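Local coordinates for disease resistance protein RRS1 (Arabidopsis thaliana, PDB 4C6S) that acts in plant immunity, its TIR domain taking part in homodimerization and pairing with RPS4 so that the complex can recognise the bacterial effectors AvrRps4 and PopP2, at residues Ser129-Val132 with Glu133-Arg137; Glu14-Tyr18 with Ser19-His23; Val73-Asp76 with Lys77-Val81; Ser109-Phe113 with Arg114-Arg118. All blocks are in the same frame, centred on the assembly; numbering follows the deposited sequence.

Contact 1: Ser129-Val132 with Glu133-Arg137; sequences SILV and EEIVR. With NA (sodium ion), chain G.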
loop_
_atom_site.group_PDB
_atom_site.type_symbol
_atom_site.label_atom_id
_atom_site.label_comp_id
_atom_site.label_asym_id
_atom_site.label_seq_id
_atom_site.Cartn_x
_atom_site.Cartn_y
_atom_site.Cartn_z
ATOM N N SER A 129 -5.235 -1.215 3.716
ATOM C CA SER A 129 -6.137 -1.859 2.777
ATOM C C SER A 129 -7.570 -1.547 3.187
ATOM O O SER A 129 -8.432 -1.336 2.337
ATOM C CB SER A 129 -5.911 -3.371 2.688
ATOM O OG SER A 129 -6.083 -3.989 3.949
ATOM N N ILE A 130 -7.815 -1.498 4.492
ATOM C CA ILE A 130 -9.141 -1.124 4.989
ATOM C C ILE A 130 -9.426 0.345 4.656
ATOM O O ILE A 130 -10.516 0.676 4.179
ATOM C CB ILE A 130 -9.275 -1.375 6.502
ATOM C CG1 ILE A 130 -9.167 -2.866 6.801
ATOM C CG2 ILE A 130 -10.631 -0.865 7.003
ATOM C CD1 ILE A 130 -10.353 -3.661 6.300
ATOM N N LEU A 131 -8.443 1.215 4.872
ATOM C CA LEU A 131 -8.593 2.643 4.559
ATOM C C LEU A 131 -8.943 2.833 3.089
ATOM O O LEU A 131 -9.866 3.593 2.761
ATOM C CB LEU A 131 -7.320 3.419 4.897
ATOM C CG LEU A 131 -7.320 4.905 4.530
ATOM C CD1 LEU A 131 -8.494 5.643 5.222
ATOM C CD2 LEU A 131 -5.965 5.527 4.939
ATOM N N VAL A 132 -8.233 2.135 2.209
ATOM C CA VAL A 132 -8.577 2.191 0.786
ATOM C C VAL A 132 -10.027 1.773 0.549
ATOM O O VAL A 132 -10.763 2.460 -0.170
ATOM C CB VAL A 132 -7.639 1.325 -0.072
ATOM C CG1 VAL A 132 -8.205 1.132 -1.494
ATOM C CG2 VAL A 132 -6.269 1.977 -0.146
ATOM N N GLU A 133 -10.433 0.650 1.130
ATOM C CA GLU A 133 -11.804 0.175 0.932
ATOM C C GLU A 133 -12.808 1.197 1.444
ATOM O O GLU A 133 -13.873 1.364 0.858
ATOM C CB GLU A 133 -12.041 -1.162 1.635
ATOM C CG GLU A 133 -11.328 -2.341 0.990
ATOM C CD GLU A 133 -11.676 -3.669 1.650
ATOM O OE1 GLU A 133 -11.920 -3.687 2.878
ATOM O OE2 GLU A 133 -11.703 -4.696 0.935
ATOM N N GLU A 134 -12.470 1.879 2.537
ATOM C CA GLU A 134 -13.366 2.893 3.093
ATOM C C GLU A 134 -13.519 4.062 2.140
ATOM O O GLU A 134 -14.619 4.581 1.953
ATOM C CB GLU A 134 -12.857 3.363 4.461
ATOM C CG GLU A 134 -13.033 2.286 5.502
ATOM C CD GLU A 134 -12.422 2.631 6.839
ATOM O OE1 GLU A 134 -11.571 3.548 6.892
ATOM O OE2 GLU A 134 -12.798 1.974 7.833
ATOM N N ILE A 135 -12.410 4.490 1.547
ATOM C CA ILE A 135 -12.460 5.609 0.614
ATOM C C ILE A 135 -13.272 5.205 -0.616
ATOM O O ILE A 135 -14.132 5.965 -1.075
ATOM C CB ILE A 135 -11.050 6.030 0.186
ATOM C CG1 ILE A 135 -10.293 6.548 1.409
ATOM C CG2 ILE A 135 -11.130 7.096 -0.910
ATOM C CD1 ILE A 135 -8.754 6.518 1.232
ATOM N N VAL A 136 -13.003 4.013 -1.141
ATOM C CA VAL A 136 -13.743 3.496 -2.296
ATOM C C VAL A 136 -15.248 3.391 -2.021
ATOM O O VAL A 136 -16.056 3.778 -2.860
ATOM C CB VAL A 136 -13.183 2.137 -2.777
ATOM C CG1 VAL A 136 -14.100 1.503 -3.829
ATOM C CG2 VAL A 136 -11.777 2.331 -3.345
ATOM N N ARG A 137 -15.630 2.891 -0.852
ATOM C CA ARG A 137 -17.054 2.722 -0.557
ATOM C C ARG A 137 -17.751 4.079 -0.533
ATOM O O ARG A 137 -18.861 4.236 -1.042
ATOM C CB ARG A 137 -17.254 2.003 0.774
ATOM C CG ARG A 137 -18.684 1.972 1.266
ATOM C CD ARG A 137 -18.790 1.093 2.503
ATOM N NE ARG A 137 -17.884 1.580 3.531
ATOM C CZ ARG A 137 -17.174 0.805 4.347
ATOM N NH1 ARG A 137 -17.272 -0.523 4.280
ATOM N NH2 ARG A 137 -16.369 1.367 5.239
HETATM NA NA NA G . -12.356 5.966 6.470
HETATM O O HOH W 1 -8.936 -5.171 3.609
#
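I130 lies against E134 one turn further along helix 128-143, the last helix of this flavodoxin-like TIR domain, its CG2 3.7 Å from E134 OE2, while CD1 of the same isoleucine stands 3.8 Å from E133 OE1. The two branches thus part between neighbouring carboxylates: CG2 points anti to the backbone N and runs on toward E134, whereas CG1 (chi1 -64°) swings beside the N and carries CD1 toward E133. Buried side chains L131 and I135 form another strip of the helix, with L131 CG 3.9 Å from I135 CD1; both rest on helix 20-30 and on strands 92-98 and 119-121. V132 and V136 lie side by side and point the same way, touching loosely through CG1 and CG2. Regular i to i+4 bonds run under all of this, the straightest from V136 N to V132 O at 172°. A water bonded to S129 OG donates a weak bond to E133 OE1, while S129 OG also bonds S127 OG. The S129 end faces the second subunit, whose S22 OG is hydrogen-bonded to S129 N and whose H23 packs on S129 and V132, so this turn belongs to the TIR-TIR dimer interface. E134 leans across L131 at about a right angle with its chain extended beyond CG. That reach brings one carboxylate oxygen to a sodium ion, which H120 ND1 from strand 119-121 also binds; the E134 OE1 to sodium distance is 2.6 Å.

Contact 2: Glu14-Tyr18 with Ser19-His23; sequences EEVRY and SFVSH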
loop_
_atom_site.group_PDB
_atom_site.type_symbol
_atom_site.label_atom_id
_atom_site.label_comp_id
_atom_site.label_asym_id
_atom_site.label_seq_id
_atom_site.Cartn_x
_atom_site.Cartn_y
_atom_site.Cartn_z
ATOM N N GLU A 14 4.577 13.160 -4.056
ATOM C CA GLU A 14 5.296 12.102 -4.765
ATOM C C GLU A 14 5.617 10.913 -3.872
ATOM O O GLU A 14 5.633 9.772 -4.340
ATOM C CB GLU A 14 6.561 12.650 -5.437
ATOM C CG GLU A 14 7.619 13.132 -4.472
ATOM C CD GLU A 14 8.683 13.975 -5.151
ATOM O OE1 GLU A 14 8.763 13.940 -6.399
ATOM O OE2 GLU A 14 9.430 14.674 -4.432
ATOM N N GLU A 15 5.821 11.175 -2.580
ATOM C CA GLU A 15 6.178 10.127 -1.616
ATOM C C GLU A 15 5.187 8.963 -1.523
ATOM O O GLU A 15 5.576 7.845 -1.185
ATOM C CB GLU A 15 6.400 10.724 -0.215
ATOM C CG GLU A 15 7.403 11.874 -0.146
ATOM C CD GLU A 15 6.784 13.246 -0.425
ATOM O OE1 GLU A 15 6.548 13.569 -1.607
ATOM O OE2 GLU A 15 6.544 14.011 0.540
ATOM N N VAL A 16 3.909 9.209 -1.805
ATOM C CA VAL A 16 2.930 8.129 -1.738
ATOM C C VAL A 16 2.335 7.760 -3.089
ATOM O O VAL A 16 1.473 6.881 -3.170
ATOM C CB VAL A 16 1.801 8.472 -0.757
ATOM C CG1 VAL A 16 2.367 8.647 0.645
ATOM C CG2 VAL A 16 1.084 9.746 -1.212
ATOM N N ARG A 17 2.807 8.406 -4.152
ATOM C CA ARG A 17 2.316 8.132 -5.500
ATOM C C ARG A 17 2.388 6.643 -5.891
ATOM O O ARG A 17 1.449 6.096 -6.478
ATOM C CB ARG A 17 3.108 8.974 -6.501
ATOM C CG ARG A 17 2.851 8.634 -7.948
ATOM C CD ARG A 17 1.432 8.959 -8.347
ATOM N NE ARG A 17 1.111 8.492 -9.698
ATOM C CZ ARG A 17 0.534 7.321 -9.968
ATOM N NH1 ARG A 17 0.197 6.489 -8.979
ATOM N NH2 ARG A 17 0.281 6.983 -11.224
ATOM N N TYR A 18 3.490 5.985 -5.554
ATOM C CA TYR A 18 3.704 4.617 -6.041
ATOM C C TYR A 18 3.439 3.576 -4.959
ATOM O O TYR A 18 3.617 2.372 -5.188
ATOM C CB TYR A 18 5.118 4.466 -6.589
ATOM C CG TYR A 18 5.354 5.282 -7.833
ATOM C CD1 TYR A 18 4.757 4.923 -9.029
ATOM C CD2 TYR A 18 6.133 6.433 -7.799
ATOM C CE1 TYR A 18 4.952 5.670 -10.177
ATOM C CE2 TYR A 18 6.340 7.188 -8.949
ATOM C CZ TYR A 18 5.742 6.799 -10.129
ATOM O OH TYR A 18 5.933 7.535 -11.278
ATOM N N SER A 19 3.039 4.045 -3.784
ATOM C CA SER A 19 2.709 3.146 -2.686
ATOM C C SER A 19 1.213 3.226 -2.417
ATOM O O SER A 19 0.439 2.736 -3.218
ATOM C CB SER A 19 3.578 3.429 -1.452
ATOM O OG SER A 19 3.457 4.786 -1.066
ATOM N N PHE A 20 0.792 3.868 -1.331
ATOM C CA PHE A 20 -0.634 3.945 -0.973
ATOM C C PHE A 20 -1.571 4.354 -2.117
ATOM O O PHE A 20 -2.606 3.722 -2.337
ATOM C CB PHE A 20 -0.822 4.930 0.194
ATOM C CG PHE A 20 -2.258 5.138 0.582
ATOM C CD1 PHE A 20 -2.947 4.164 1.310
ATOM C CD2 PHE A 20 -2.921 6.307 0.229
ATOM C CE1 PHE A 20 -4.285 4.376 1.688
ATOM C CE2 PHE A 20 -4.260 6.528 0.598
ATOM C CZ PHE A 20 -4.938 5.547 1.324
ATOM N N VAL A 21 -1.225 5.416 -2.834
ATOM C CA VAL A 21 -2.103 5.921 -3.887
ATOM C C VAL A 21 -2.282 4.900 -5.011
ATOM O O VAL A 21 -3.350 4.820 -5.638
ATOM C CB VAL A 21 -1.593 7.273 -4.410
ATOM C CG1 VAL A 21 -2.297 7.691 -5.699
ATOM C CG2 VAL A 21 -1.776 8.352 -3.308
ATOM N N SER A 22 -1.254 4.093 -5.262
ATOM C CA SER A 22 -1.362 3.136 -6.368
ATOM C C SER A 22 -2.419 2.084 -5.999
ATOM O O SER A 22 -3.151 1.593 -6.862
ATOM C CB SER A 22 -0.013 2.491 -6.709
ATOM O OG SER A 22 0.376 1.525 -5.749
ATOM N N HIS A 23 -2.509 1.758 -4.717
ATOM C CA HIS A 23 -3.511 0.793 -4.278
ATOM C C HIS A 23 -4.891 1.408 -4.347
ATOM O O HIS A 23 -5.858 0.724 -4.694
ATOM C CB HIS A 23 -3.231 0.298 -2.854
ATOM C CG HIS A 23 -1.892 -0.342 -2.702
ATOM N ND1 HIS A 23 -1.583 -1.570 -3.240
ATOM C CD2 HIS A 23 -0.772 0.080 -2.060
ATOM C CE1 HIS A 23 -0.332 -1.882 -2.937
ATOM N NE2 HIS A 23 0.174 -0.894 -2.211
#
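V16 and V21 meet where the short, weakly bonded helical turn 14-17, just after strand 8-12, passes into helix 20-30, the first long helix of the TIR fold. The apolar part is a single methyl pair: V16 CG2 sits 3.8 Å from V21 CG2, the two side chains crossing at about a right angle, and V21 goes on to pack against strands 8-12 and 35-39. Backbone bonding centres on V16 O, which takes two N-H groups. V21 N comes nearly end-on to the carbonyl at 3.1 Å, whereas S19 N reaches V16 O at 3.3 Å from well above the carbonyl plane. Among flat groups, R17 CG lies over the centre of its neighbour Y18's ring. F20 turns its ring away from this junction to stack on Y98 and pack on helix 128-143. Y18 and H23 reach the second subunit, H23 stacking on its H23. S19 holds the N-cap position without a capping bond from its side chain. S19 O accepts from S22 N and S22 OG; the latter also bonds S129 N of the second subunit. With chi1 at 74°, S22 OG lies 2.8 Å from S19 O, in the carbonyl plane and on a lone pair.

Contact 3: Val73-Asp76 with Lys77-Val81; sequences VWLD and KFAKV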
loop_
_atom_site.group_PDB
_atom_site.type_symbol
_atom_site.label_atom_id
_atom_site.label_comp_id
_atom_site.label_asym_id
_atom_site.label_seq_id
_atom_site.Cartn_x
_atom_site.Cartn_y
_atom_site.Cartn_z
ATOM N N VAL A 73 2.164 22.973 3.791
ATOM C CA VAL A 73 1.707 22.085 2.727
ATOM C C VAL A 73 0.552 22.668 1.917
ATOM O O VAL A 73 0.572 22.628 0.685
ATOM C CB VAL A 73 1.268 20.721 3.301
ATOM C CG1 VAL A 73 0.576 19.884 2.236
ATOM C CG2 VAL A 73 2.470 19.985 3.875
ATOM N N TRP A 74 -0.461 23.195 2.597
ATOM C CA TRP A 74 -1.709 23.512 1.903
ATOM C C TRP A 74 -1.549 24.558 0.800
ATOM O O TRP A 74 -1.715 24.250 -0.381
ATOM C CB TRP A 74 -2.829 23.958 2.859
ATOM C CG TRP A 74 -4.071 24.218 2.053
ATOM C CD1 TRP A 74 -4.479 25.415 1.508
ATOM C CD2 TRP A 74 -5.020 23.241 1.620
ATOM N NE1 TRP A 74 -5.640 25.234 0.788
ATOM C CE2 TRP A 74 -5.990 23.908 0.838
ATOM C CE3 TRP A 74 -5.153 21.866 1.830
ATOM C CZ2 TRP A 74 -7.081 23.241 0.271
ATOM C CZ3 TRP A 74 -6.232 21.212 1.276
ATOM C CH2 TRP A 74 -7.181 21.897 0.501
ATOM N N LEU A 75 -1.251 25.794 1.188
ATOM C CA LEU A 75 -1.147 26.881 0.212
ATOM C C LEU A 75 -0.109 26.552 -0.854
ATOM O O LEU A 75 -0.268 26.887 -2.034
ATOM C CB LEU A 75 -0.770 28.190 0.907
ATOM C CG LEU A 75 -1.828 28.846 1.798
ATOM C CD1 LEU A 75 -1.251 30.065 2.493
ATOM C CD2 LEU A 75 -3.033 29.236 0.978
ATOM N N ASP A 76 0.955 25.880 -0.426
ATOM C CA ASP A 76 2.077 25.584 -1.301
ATOM C C ASP A 76 1.733 24.547 -2.372
ATOM O O ASP A 76 2.175 24.663 -3.518
ATOM C CB ASP A 76 3.261 25.096 -0.468
ATOM C CG ASP A 76 4.501 24.876 -1.300
ATOM O OD1 ASP A 76 4.746 25.673 -2.233
ATOM O OD2 ASP A 76 5.231 23.900 -1.022
ATOM N N LYS A 77 0.939 23.542 -2.005
ATOM C CA LYS A 77 0.766 22.374 -2.866
ATOM C C LYS A 77 -0.673 22.006 -3.195
ATOM O O LYS A 77 -0.937 21.469 -4.266
ATOM C CB LYS A 77 1.429 21.148 -2.232
ATOM C CG LYS A 77 2.940 21.181 -2.194
ATOM C CD LYS A 77 3.496 19.856 -1.697
ATOM C CE LYS A 77 5.003 19.928 -1.479
ATOM N NZ LYS A 77 5.566 18.576 -1.163
ATOM N N PHE A 78 -1.597 22.240 -2.272
ATOM C CA PHE A 78 -2.950 21.720 -2.465
ATOM C C PHE A 78 -4.019 22.778 -2.754
ATOM O O PHE A 78 -5.060 22.450 -3.319
ATOM C CB PHE A 78 -3.348 20.809 -1.301
ATOM C CG PHE A 78 -2.698 19.442 -1.360
ATOM C CD1 PHE A 78 -3.285 18.407 -2.080
ATOM C CD2 PHE A 78 -1.486 19.204 -0.729
ATOM C CE1 PHE A 78 -2.705 17.134 -2.146
ATOM C CE2 PHE A 78 -0.878 17.942 -0.801
ATOM C CZ PHE A 78 -1.492 16.903 -1.513
ATOM N N ALA A 79 -3.769 24.035 -2.390
ATOM C CA ALA A 79 -4.705 25.103 -2.743
ATOM C C ALA A 79 -5.002 25.095 -4.244
ATOM O O ALA A 79 -6.136 25.319 -4.657
ATOM C CB ALA A 79 -4.176 26.472 -2.320
ATOM N N LYS A 80 -3.980 24.830 -5.054
ATOM C CA LYS A 80 -4.151 24.825 -6.501
ATOM C C LYS A 80 -5.028 23.662 -6.970
ATOM O O LYS A 80 -5.596 23.722 -8.063
ATOM C CB LYS A 80 -2.795 24.796 -7.211
ATOM C CG LYS A 80 -2.007 23.509 -6.990
ATOM C CD LYS A 80 -0.602 23.630 -7.570
ATOM C CE LYS A 80 0.051 22.263 -7.716
ATOM N NZ LYS A 80 1.086 21.981 -6.692
ATOM N N VAL A 81 -5.145 22.616 -6.148
ATOM C CA VAL A 81 -6.032 21.509 -6.480
ATOM C C VAL A 81 -7.487 21.870 -6.188
ATOM O O VAL A 81 -8.372 21.655 -7.021
ATOM C CB VAL A 81 -5.658 20.214 -5.723
ATOM C CG1 VAL A 81 -6.664 19.126 -6.035
ATOM C CG2 VAL A 81 -4.272 19.760 -6.127
HETATM O O HOH W 2 -1.259 25.252 -4.267
HETATM O O HOH W 3 2.916 24.105 -6.159
#
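V73 leads into helix 74-82, the crossover helix of the beta-alpha-beta unit made with strands 59-65 and 92-98 of the TIR domain, and its CG1 meets the ring edge of F78 at 3.7 Å from CD2. These two side chains run alongside each other, both resting on P65. W74 follows, its indole anti to the backbone N (chi1 -178°) and laid against the next turn. F78 CB sits over the six-membered ring in a CH-pi contact, 4.0 Å from the W74 centroid and 22° off the normal, and A79 N lies over the same indole, displaced toward its rim. A79 CB approaches the pyrrole side, 3.7 Å from W74 NE1. The backbone here is wound wider than an alpha helix: W74 O accepts from K77 N, F78 N and A79 N, the last a pi-type i to i+5 bond of 2.9 Å. At L75 the carbonyl takes a water, which donates to L75 O and accepts from K80 N, bridging the kink at which K80 N lacks a bond to the preceding turn. D76 lies beside the extended K77 chain, OD2 touching CG at 3.7 Å; the ammonium group runs past it to a salt bridge with D41, which ties the helix to the loop after strand 35-39. K80 curls back to bond K77 O through NZ, which also bonds V40 O and makes a cation-pi contact with F47. A second water donates to D76 O at 2.8 Å and accepts from K80 NZ at 2.9 Å.

Contact 4: Ser109-Phe113 with Arg114-Arg118; sequences SELDF and RGLSR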
loop_
_atom_site.group_PDB
_atom_site.type_symbol
_atom_site.label_atom_id
_atom_site.label_comp_id
_atom_site.label_asym_id
_atom_site.label_seq_id
_atom_site.Cartn_x
_atom_site.Cartn_y
_atom_site.Cartn_z
ATOM N N SER A 109 -8.284 21.132 11.681
ATOM C CA SER A 109 -8.473 22.584 11.718
ATOM C C SER A 109 -8.306 23.158 10.318
ATOM O O SER A 109 -9.132 23.954 9.846
ATOM C CB SER A 109 -7.462 23.224 12.668
ATOM O OG SER A 109 -7.599 24.637 12.669
ATOM N N GLU A 110 -7.229 22.751 9.658
ATOM C CA GLU A 110 -6.941 23.206 8.306
ATOM C C GLU A 110 -8.106 22.895 7.376
ATOM O O GLU A 110 -8.595 23.781 6.670
ATOM C CB GLU A 110 -5.655 22.559 7.792
ATOM C CG GLU A 110 -5.261 22.981 6.364
ATOM C CD GLU A 110 -4.664 24.377 6.282
ATOM O OE1 GLU A 110 -4.116 24.873 7.292
ATOM O OE2 GLU A 110 -4.727 24.980 5.188
ATOM N N LEU A 111 -8.571 21.647 7.384
ATOM C CA LEU A 111 -9.633 21.263 6.451
ATOM C C LEU A 111 -10.938 22.017 6.722
ATOM O O LEU A 111 -11.614 22.444 5.787
ATOM C CB LEU A 111 -9.856 19.751 6.450
ATOM C CG LEU A 111 -8.655 18.953 5.953
ATOM C CD1 LEU A 111 -8.943 17.460 6.049
ATOM C CD2 LEU A 111 -8.274 19.334 4.526
ATOM N N ASP A 112 -11.278 22.186 7.999
ATOM C CA ASP A 112 -12.454 22.969 8.370
ATOM C C ASP A 112 -12.359 24.398 7.837
ATOM O O ASP A 112 -13.341 24.949 7.324
ATOM C CB ASP A 112 -12.636 22.991 9.887
ATOM C CG ASP A 112 -13.737 23.933 10.321
ATOM O OD1 ASP A 112 -14.917 23.532 10.281
ATOM O OD2 ASP A 112 -13.421 25.080 10.691
ATOM N N PHE A 113 -11.174 24.991 7.947
ATOM C CA PHE A 113 -10.943 26.351 7.448
ATOM C C PHE A 113 -11.130 26.420 5.930
ATOM O O PHE A 113 -11.574 27.445 5.401
ATOM C CB PHE A 113 -9.533 26.811 7.845
ATOM C CG PHE A 113 -9.195 28.224 7.430
ATOM C CD1 PHE A 113 -9.767 29.310 8.078
ATOM C CD2 PHE A 113 -8.264 28.456 6.429
ATOM C CE1 PHE A 113 -9.437 30.622 7.717
ATOM C CE2 PHE A 113 -7.927 29.762 6.055
ATOM C CZ PHE A 113 -8.516 30.838 6.701
ATOM N N ARG A 114 -10.810 25.326 5.240
ATOM C CA ARG A 114 -10.971 25.251 3.785
ATOM C C ARG A 114 -12.395 24.853 3.383
ATOM O O ARG A 114 -12.702 24.719 2.192
ATOM C CB ARG A 114 -9.962 24.268 3.171
ATOM C CG ARG A 114 -8.504 24.562 3.496
ATOM C CD ARG A 114 -8.073 25.964 3.084
ATOM N NE ARG A 114 -6.779 26.281 3.676
ATOM C CZ ARG A 114 -6.177 27.463 3.601
ATOM N NH1 ARG A 114 -6.741 28.464 2.948
ATOM N NH2 ARG A 114 -5.003 27.647 4.198
ATOM N N GLY A 115 -13.266 24.666 4.374
ATOM C CA GLY A 115 -14.646 24.286 4.111
ATOM C C GLY A 115 -14.814 22.835 3.688
ATOM O O GLY A 115 -15.769 22.499 2.984
ATOM N N LEU A 116 -13.898 21.970 4.113
ATOM C CA LEU A 116 -13.949 20.561 3.714
ATOM C C LEU A 116 -14.337 19.679 4.901
ATOM O O LEU A 116 -13.740 19.777 5.973
ATOM C CB LEU A 116 -12.603 20.121 3.123
ATOM C CG LEU A 116 -12.146 20.930 1.902
ATOM C CD1 LEU A 116 -10.716 20.594 1.542
ATOM C CD2 LEU A 116 -13.051 20.662 0.727
ATOM N N SER A 117 -15.332 18.817 4.710
ATOM C CA SER A 117 -15.880 18.046 5.822
ATOM C C SER A 117 -15.893 16.548 5.562
ATOM O O SER A 117 -16.162 15.758 6.473
ATOM C CB SER A 117 -17.297 18.520 6.129
ATOM O OG SER A 117 -18.093 18.451 4.959
ATOM N N ARG A 118 -15.624 16.151 4.320
ATOM C CA ARG A 118 -15.577 14.727 3.982
ATOM C C ARG A 118 -14.144 14.235 4.102
ATOM O O ARG A 118 -13.303 14.513 3.241
ATOM C CB ARG A 118 -16.124 14.484 2.578
ATOM C CG ARG A 118 -17.578 14.892 2.444
ATOM C CD ARG A 118 -18.112 14.570 1.066
ATOM N NE ARG A 118 -18.057 13.141 0.775
ATOM C CZ ARG A 118 -18.344 12.623 -0.413
ATOM N NH1 ARG A 118 -18.695 13.426 -1.410
ATOM N NH2 ARG A 118 -18.277 11.313 -0.609
#
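R114 and E110 form a salt bridge across the last turn of helix 104-113, and the arginine can be followed outward from the backbone. R114 CB rests 3.6 Å from L111 O. With R114 CG swung beside the backbone N (chi1 -56°), that methylene comes 3.3 Å from E110 O, and a bend at chi2 turns the chain back along the helix. CD lies about equally far from E110 OE2 and F113 CD2. R114 NE then lies 2.9 Å from E110 OE2, and R114 NH2 reaches that same oxygen at 2.9 Å. Both nitrogens are met in the guanidinium plane, yet they approach OE2 from one face of the carboxylate, NH2 on its syn side and NE from above, the two planes being 41° apart. CZ has F113 CD2 over its face. Ring and guanidinium stand 77° apart, which makes the approach T-shaped, with the phenylalanine edge directed at the flat cation; R114 NH1 ends 3.6 Å from F113 CE2. The carboxylate at its edge and the ring over its face probably limit rotation of the guanidinium. W74 of helix 74-82 packs against both E110 and R114. Beyond the arginine, L116 N donates to L111 O at 2.9 Å and G115 N to D112 O, while L116 CD1 comes back to L111 CD2, an apolar contact spanning the turn. Positive phi at G115 with two bonds back into the last turn is the Schellman motif, which here ends the helix and sends the chain toward strand 119-121 of the TIR sheet.

Contacts 1 and 2 form one packed unit: F20 of contact 2 sits against L131, V132 and I135 of contact 1, and both reach the second subunit, so their chemistry combines buried aliphatic packing with dimer bonds. Contacts 3 and 4 make another pair, joined where W74 meets E110, R114 and L116; neither touches the partner chain. Contact 1 is mostly buried, contacts 2 and 3 are partly buried, and contact 4 lies at the surface, where a charged pair joins a single leucine contact. Contacts 1 and 3 lie on opposite sides of the chain's centre, about 24 Å apart between centres. Helix geometry also differs: regular in 1, starting in 2, widened in 3 and ending in 4.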